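Local coordinates for protein glutathione S-transferase (Ceriporiopsis subvermispora, PDB 6J3E) that binds glutathione and, as a serine-type glutathione S-transferase, probably conjugates it to electrophilic substrates in the active sites of a two-chain assembly, at residues I89-D94 and L111-N116; I209-W214 and A241-L246. All coordinates share one frame; numbering follows the deposited sequence.

Interaction 1: I89-D94 and L111-N116. With EDO (1,2-ethanediol), chain K.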
loop_
_atom_site.group_PDB
_atom_site.type_symbol
_atom_site.label_atom_id
_atom_site.label_comp_id
_atom_site.label_asym_id
_atom_site.label_seq_id
_atom_site.Cartn_x
_atom_site.Cartn_y
_atom_site.Cartn_z
ATOM N N ILE A 89 -7.953 -13.256 11.044
ATOM C CA ILE A 89 -9.254 -13.913 11.132
ATOM C C ILE A 89 -9.694 -14.355 9.744
ATOM O O ILE A 89 -10.150 -15.487 9.535
ATOM C CB ILE A 89 -10.298 -12.966 11.759
ATOM C CG1 ILE A 89 -9.792 -12.300 13.051
ATOM C CG2 ILE A 89 -11.596 -13.704 12.022
ATOM C CD1 ILE A 89 -9.936 -13.097 14.237
ATOM N N ALA A 90 -9.559 -13.457 8.770
ATOM C CA ALA A 90 -10.044 -13.749 7.435
ATOM C C ALA A 90 -9.312 -14.947 6.862
ATOM O O ALA A 90 -9.935 -15.851 6.288
ATOM C CB ALA A 90 -9.885 -12.520 6.530
ATOM N N ARG A 91 -7.984 -14.985 7.034
ATOM C CA ARG A 91 -7.217 -16.102 6.489
ATOM C C ARG A 91 -7.570 -17.390 7.196
ATOM O O ARG A 91 -7.696 -18.440 6.555
ATOM C CB ARG A 91 -5.716 -15.845 6.593
ATOM C CG ARG A 91 -5.264 -14.650 5.767
ATOM C CD ARG A 91 -3.772 -14.409 5.874
ATOM N NE ARG A 91 -3.300 -13.513 4.836
ATOM C CZ ARG A 91 -3.420 -12.203 4.893
ATOM N NH1 ARG A 91 -2.943 -11.464 3.891
ATOM N NH2 ARG A 91 -4.018 -11.600 5.944
ATOM N N TYR A 92 -7.714 -17.328 8.524
ATOM C CA TYR A 92 -8.117 -18.510 9.264
ATOM C C TYR A 92 -9.472 -19.002 8.791
ATOM O O TYR A 92 -9.675 -20.205 8.610
ATOM C CB TYR A 92 -8.154 -18.206 10.752
ATOM C CG TYR A 92 -8.857 -19.290 11.511
ATOM C CD1 TYR A 92 -8.155 -20.407 11.967
ATOM C CD2 TYR A 92 -10.231 -19.212 11.761
ATOM C CE1 TYR A 92 -8.794 -21.409 12.661
ATOM C CE2 TYR A 92 -10.881 -20.211 12.450
ATOM C CZ TYR A 92 -10.154 -21.305 12.899
ATOM O OH TYR A 92 -10.808 -22.293 13.574
ATOM N N LEU A 93 -10.423 -18.091 8.610
ATOM C CA LEU A 93 -11.740 -18.509 8.143
ATOM C C LEU A 93 -11.673 -19.130 6.745
ATOM O O LEU A 93 -12.365 -20.122 6.472
ATOM C CB LEU A 93 -12.695 -17.320 8.175
ATOM C CG LEU A 93 -12.924 -16.809 9.594
ATOM C CD1 LEU A 93 -13.892 -15.642 9.594
ATOM C CD2 LEU A 93 -13.406 -17.953 10.474
ATOM N N ASP A 94 -10.851 -18.557 5.844
ATOM C CA ASP A 94 -10.618 -19.165 4.529
ATOM C C ASP A 94 -10.141 -20.604 4.679
ATOM O O ASP A 94 -10.638 -21.515 4.013
ATOM C CB ASP A 94 -9.564 -18.375 3.733
ATOM C CG ASP A 94 -10.149 -17.273 2.844
ATOM O OD1 ASP A 94 -11.378 -17.032 2.869
ATOM O OD2 ASP A 94 -9.340 -16.620 2.124
ATOM N N LEU A 111 -0.432 -9.534 -2.070
ATOM C CA LEU A 111 -0.981 -8.263 -2.526
ATOM C C LEU A 111 -1.996 -7.706 -1.541
ATOM O O LEU A 111 -2.064 -6.481 -1.344
ATOM C CB LEU A 111 -1.617 -8.429 -3.900
ATOM C CG LEU A 111 -0.588 -8.412 -5.017
ATOM C CD1 LEU A 111 -1.219 -8.846 -6.342
ATOM C CD2 LEU A 111 -0.023 -7.021 -5.137
ATOM N N HIS A 112 -2.795 -8.581 -0.915
ATOM C CA HIS A 112 -3.710 -8.134 0.137
ATOM C C HIS A 112 -2.944 -7.526 1.299
ATOM O O HIS A 112 -3.302 -6.454 1.806
ATOM C CB HIS A 112 -4.576 -9.290 0.633
ATOM C CG HIS A 112 -5.937 -9.347 0.006
ATOM N ND1 HIS A 112 -6.204 -10.075 -1.135
ATOM C CD2 HIS A 112 -7.109 -8.769 0.368
ATOM C CE1 HIS A 112 -7.482 -9.939 -1.450
ATOM N NE2 HIS A 112 -8.055 -9.157 -0.551
ATOM N N ALA A 113 -1.891 -8.208 1.747
ATOM C CA ALA A 113 -1.111 -7.676 2.858
ATOM C C ALA A 113 -0.525 -6.324 2.503
ATOM O O ALA A 113 -0.451 -5.428 3.355
ATOM C CB ALA A 113 0.001 -8.646 3.245
ATOM N N ALA A 114 -0.107 -6.158 1.242
ATOM C CA ALA A 114 0.360 -4.854 0.799
ATOM C C ALA A 114 -0.794 -3.861 0.753
ATOM O O ALA A 114 -0.636 -2.692 1.119
ATOM C CB ALA A 114 1.031 -4.970 -0.564
ATOM N N PHE A 115 -1.974 -4.306 0.322
ATOM C CA PHE A 115 -3.106 -3.397 0.303
ATOM C C PHE A 115 -3.408 -2.894 1.704
ATOM O O PHE A 115 -3.673 -1.703 1.902
ATOM C CB PHE A 115 -4.327 -4.086 -0.307
ATOM C CG PHE A 115 -5.627 -3.396 0.005
ATOM C CD1 PHE A 115 -6.086 -2.353 -0.791
ATOM C CD2 PHE A 115 -6.396 -3.778 1.109
ATOM C CE1 PHE A 115 -7.288 -1.713 -0.504
ATOM C CE2 PHE A 115 -7.607 -3.135 1.397
ATOM C CZ PHE A 115 -8.043 -2.101 0.595
ATOM N N ASN A 116 -3.348 -3.782 2.698
ATOM C CA ASN A 116 -3.644 -3.373 4.067
ATOM C C ASN A 116 -2.778 -2.186 4.478
ATOM O O ASN A 116 -3.281 -1.174 4.980
ATOM C CB ASN A 116 -3.441 -4.545 5.034
ATOM C CG ASN A 116 -3.830 -4.176 6.457
ATOM O OD1 ASN A 116 -5.011 -4.008 6.748
ATOM N ND2 ASN A 116 -2.836 -4.011 7.338
HETATM C C1 EDO K . 2.501 -3.159 7.591
HETATM O O1 EDO K . 3.507 -3.795 6.783
HETATM C C2 EDO K . 1.098 -3.684 7.268
HETATM O O2 EDO K . 0.078 -2.771 7.710
#
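The guanidinium of R91, held by a salt bridge from NE to D109 OD2 and more weakly from NH2 to A87 O, lays NH1, itself bonded to a flanking residue, against H112 and A113. This is the domain junction of the glutathione S-transferase fold: R91 lies on helix 86-96 of the thioredoxin-like N-terminal domain, and its neighbours lie on helix 109-136, the first of the all-helical C-terminal domain. The two backbones stay well apart, R91 CA and H112 CA being separated by 10.8 Å, and one long side chain spans the distance. With CG of R91 anti to the carbonyl carbon (chi1 -64°) and the chain extended from there to NE, the charged group reaches the first turns of the second helix. NH1 arrives with A113 N at the guanidinium edge, 4.0 Å away and near the plane. Both nitrogens are donors and no hydrogen bond joins them; the contact is one of packing. The methyl CB of A113 lies 4.1 Å from NH1. H112 CB, 4.2 Å from NH1, lies oblique to the guanidinium plane. The carboxylate of D109 probably offsets part of the arginine charge beside this helix start. The H112 imidazole is fixed separately, ND1 bonding to T108 O and NE2 weakly to A207 N. On the dimer side, A113 packs on W188 of the second subunit. There a 1,2-ethanediol, probably from the crystallisation liquor, is hydrogen-bonded to Q184 NE2 and W188 NE1 of that subunit. One turn beyond H112, CG of N116 is anti to its backbone N (chi1 -176°), and ND2 makes a weak hydrogen bond of 3.2 Å to the diol O2, bent to 126° at the hydrogen.

Interaction 2: I209-W214 and A241-L246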
loop_
_atom_site.group_PDB
_atom_site.type_symbol
_atom_site.label_atom_id
_atom_site.label_comp_id
_atom_site.label_asym_id
_atom_site.label_seq_id
_atom_site.Cartn_x
_atom_site.Cartn_y
_atom_site.Cartn_z
ATOM N N ILE A 209 -13.975 -5.944 1.810
ATOM C CA ILE A 209 -14.501 -5.987 3.165
ATOM C C ILE A 209 -13.791 -4.957 4.018
ATOM O O ILE A 209 -14.409 -4.283 4.849
ATOM C CB ILE A 209 -14.364 -7.413 3.736
ATOM C CG1 ILE A 209 -15.195 -8.380 2.905
ATOM C CG2 ILE A 209 -14.779 -7.468 5.206
ATOM C CD1 ILE A 209 -15.003 -9.832 3.268
ATOM N N THR A 210 -12.486 -4.781 3.780
ATOM C CA THR A 210 -11.716 -3.792 4.531
ATOM C C THR A 210 -12.312 -2.400 4.379
ATOM O O THR A 210 -12.432 -1.649 5.355
ATOM C CB THR A 210 -10.265 -3.793 4.058
ATOM O OG1 THR A 210 -9.664 -5.063 4.340
ATOM C CG2 THR A 210 -9.478 -2.698 4.744
ATOM N N ILE A 211 -12.701 -2.040 3.160
ATOM C CA ILE A 211 -13.187 -0.690 2.913
ATOM C C ILE A 211 -14.536 -0.481 3.592
ATOM O O ILE A 211 -14.743 0.504 4.306
ATOM C CB ILE A 211 -13.234 -0.420 1.396
ATOM C CG1 ILE A 211 -11.823 -0.577 0.813
ATOM C CG2 ILE A 211 -13.754 0.957 1.115
ATOM C CD1 ILE A 211 -11.755 -0.502 -0.678
ATOM N N VAL A 212 -15.464 -1.420 3.415
ATOM C CA VAL A 212 -16.787 -1.209 3.995
ATOM C C VAL A 212 -16.712 -1.280 5.514
ATOM O O VAL A 212 -17.528 -0.667 6.213
ATOM C CB VAL A 212 -17.806 -2.210 3.412
ATOM C CG1 VAL A 212 -18.042 -1.910 1.929
ATOM C CG2 VAL A 212 -17.310 -3.623 3.601
ATOM N N GLY A 213 -15.735 -2.009 6.052
ATOM C CA GLY A 213 -15.526 -1.973 7.487
ATOM C C GLY A 213 -15.320 -0.557 7.988
ATOM O O GLY A 213 -16.005 -0.095 8.910
ATOM N N TRP A 214 -14.386 0.163 7.369
ATOM C CA TRP A 214 -14.082 1.487 7.878
ATOM C C TRP A 214 -15.160 2.484 7.476
ATOM O O TRP A 214 -15.447 3.411 8.239
ATOM C CB TRP A 214 -12.690 1.923 7.405
ATOM C CG TRP A 214 -11.599 1.144 8.074
ATOM C CD1 TRP A 214 -11.154 -0.112 7.731
ATOM C CD2 TRP A 214 -10.830 1.540 9.218
ATOM N NE1 TRP A 214 -10.160 -0.517 8.594
ATOM C CE2 TRP A 214 -9.941 0.475 9.517
ATOM C CE3 TRP A 214 -10.806 2.681 10.023
ATOM C CZ2 TRP A 214 -9.037 0.527 10.588
ATOM C CZ3 TRP A 214 -9.909 2.732 11.080
ATOM C CH2 TRP A 214 -9.036 1.658 11.355
ATOM N N ALA A 241 -20.804 4.882 -1.322
ATOM C CA ALA A 241 -22.184 4.533 -1.021
ATOM C C ALA A 241 -22.559 3.233 -1.704
ATOM O O ALA A 241 -23.203 2.364 -1.100
ATOM C CB ALA A 241 -23.121 5.664 -1.443
ATOM N N LYS A 242 -22.107 3.056 -2.944
ATOM C CA LYS A 242 -22.460 1.858 -3.697
ATOM C C LYS A 242 -21.859 0.603 -3.074
ATOM O O LYS A 242 -22.531 -0.435 -2.976
ATOM C CB LYS A 242 -22.028 2.028 -5.153
ATOM C CG LYS A 242 -22.688 3.244 -5.794
ATOM C CD LYS A 242 -22.201 3.526 -7.196
ATOM C CE LYS A 242 -22.866 4.794 -7.746
ATOM N NZ LYS A 242 -22.227 5.264 -9.009
ATOM N N GLN A 243 -20.612 0.671 -2.610
ATOM C CA GLN A 243 -20.067 -0.484 -1.909
ATOM C C GLN A 243 -20.875 -0.806 -0.668
ATOM O O GLN A 243 -21.125 -1.981 -0.375
ATOM C CB GLN A 243 -18.616 -0.249 -1.541
ATOM C CG GLN A 243 -17.746 -0.311 -2.747
ATOM C CD GLN A 243 -16.358 0.130 -2.444
ATOM O OE1 GLN A 243 -16.152 0.996 -1.596
ATOM N NE2 GLN A 243 -15.387 -0.436 -3.148
ATOM N N LEU A 244 -21.284 0.222 0.080
ATOM C CA LEU A 244 -22.126 -0.020 1.242
ATOM C C LEU A 244 -23.387 -0.767 0.838
ATOM O O LEU A 244 -23.760 -1.764 1.466
ATOM C CB LEU A 244 -22.471 1.303 1.927
ATOM C CG LEU A 244 -21.444 1.796 2.940
ATOM C CD1 LEU A 244 -22.058 2.823 3.873
ATOM C CD2 LEU A 244 -20.952 0.616 3.711
ATOM N N ALA A 245 -24.027 -0.325 -0.248
ATOM C CA ALA A 245 -25.261 -0.971 -0.686
ATOM C C ALA A 245 -25.017 -2.422 -1.068
ATOM O O ALA A 245 -25.795 -3.314 -0.703
ATOM C CB ALA A 245 -25.869 -0.204 -1.857
ATOM N N LEU A 246 -23.926 -2.680 -1.789
ATOM C CA LEU A 246 -23.610 -4.038 -2.206
ATOM C C LEU A 246 -23.495 -4.990 -1.027
ATOM O O LEU A 246 -23.796 -6.185 -1.159
ATOM C CB LEU A 246 -22.310 -4.031 -2.998
ATOM C CG LEU A 246 -22.414 -3.614 -4.459
ATOM C CD1 LEU A 246 -21.012 -3.458 -5.021
ATOM C CD2 LEU A 246 -23.214 -4.655 -5.238
#
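With CG on the backbone-N side (chi1 -72°) and the chain extended beyond it (chi2 171°), Q243 carries its amide from helix 235-247 to I211 on helix 206-222, while V212 turns CG1 anti to its own carbonyl carbon to meet the base of the same side chain. Both helices belong to the all-helical C-terminal domain of the glutathione S-transferase fold, and here they cross nearly at right angles, the short axes 9.8 Å apart at an angle of 103°. Q243 O is 3.8 Å from V212 CG1, and Q243 CB is 3.9 Å from the same methyl, so V212 rests on backbone and side chain together. Further out, OE1 of Q243 touches the I211 methyl CG2 at 3.6 Å, an apolar neighbour that offers it no bond; the amide nitrogen NE2 is hydrogen-bonded to L197 O. V212 also packs on Y29 of helix 22-34, and the V212 side chain is about 7 Å from that of K26, a glutathione-binding residue, here without its ligand. L244 also touches V215, I216 and K219 of helix 206-222. Beside V212 it contributes an apolar contact, its methyl CD2 lying 4.2 Å from V212 CB.

In the fold
From the N terminus the chain builds the thioredoxin-like domain with its four-stranded sheet and ends it with helix 86-96. After a linker it enters helix 109-136, and interaction 1 closes this loop of 16 intervening residues, joining the two domains near the subunit interface. The chain then passes through helices 141-153 and 169-189 to helix 206-222; interaction 2 brings helix 235-247 back across it, closing a mostly helical loop of 26 residues. The loops follow in series, neither nesting nor crossing; the centres of interaction 1 and interaction 2 are about 17 Å apart. Helix 109-136 links them: F115 CE2 packs 3.8 Å from T210 CB, and the same ring reaches I211.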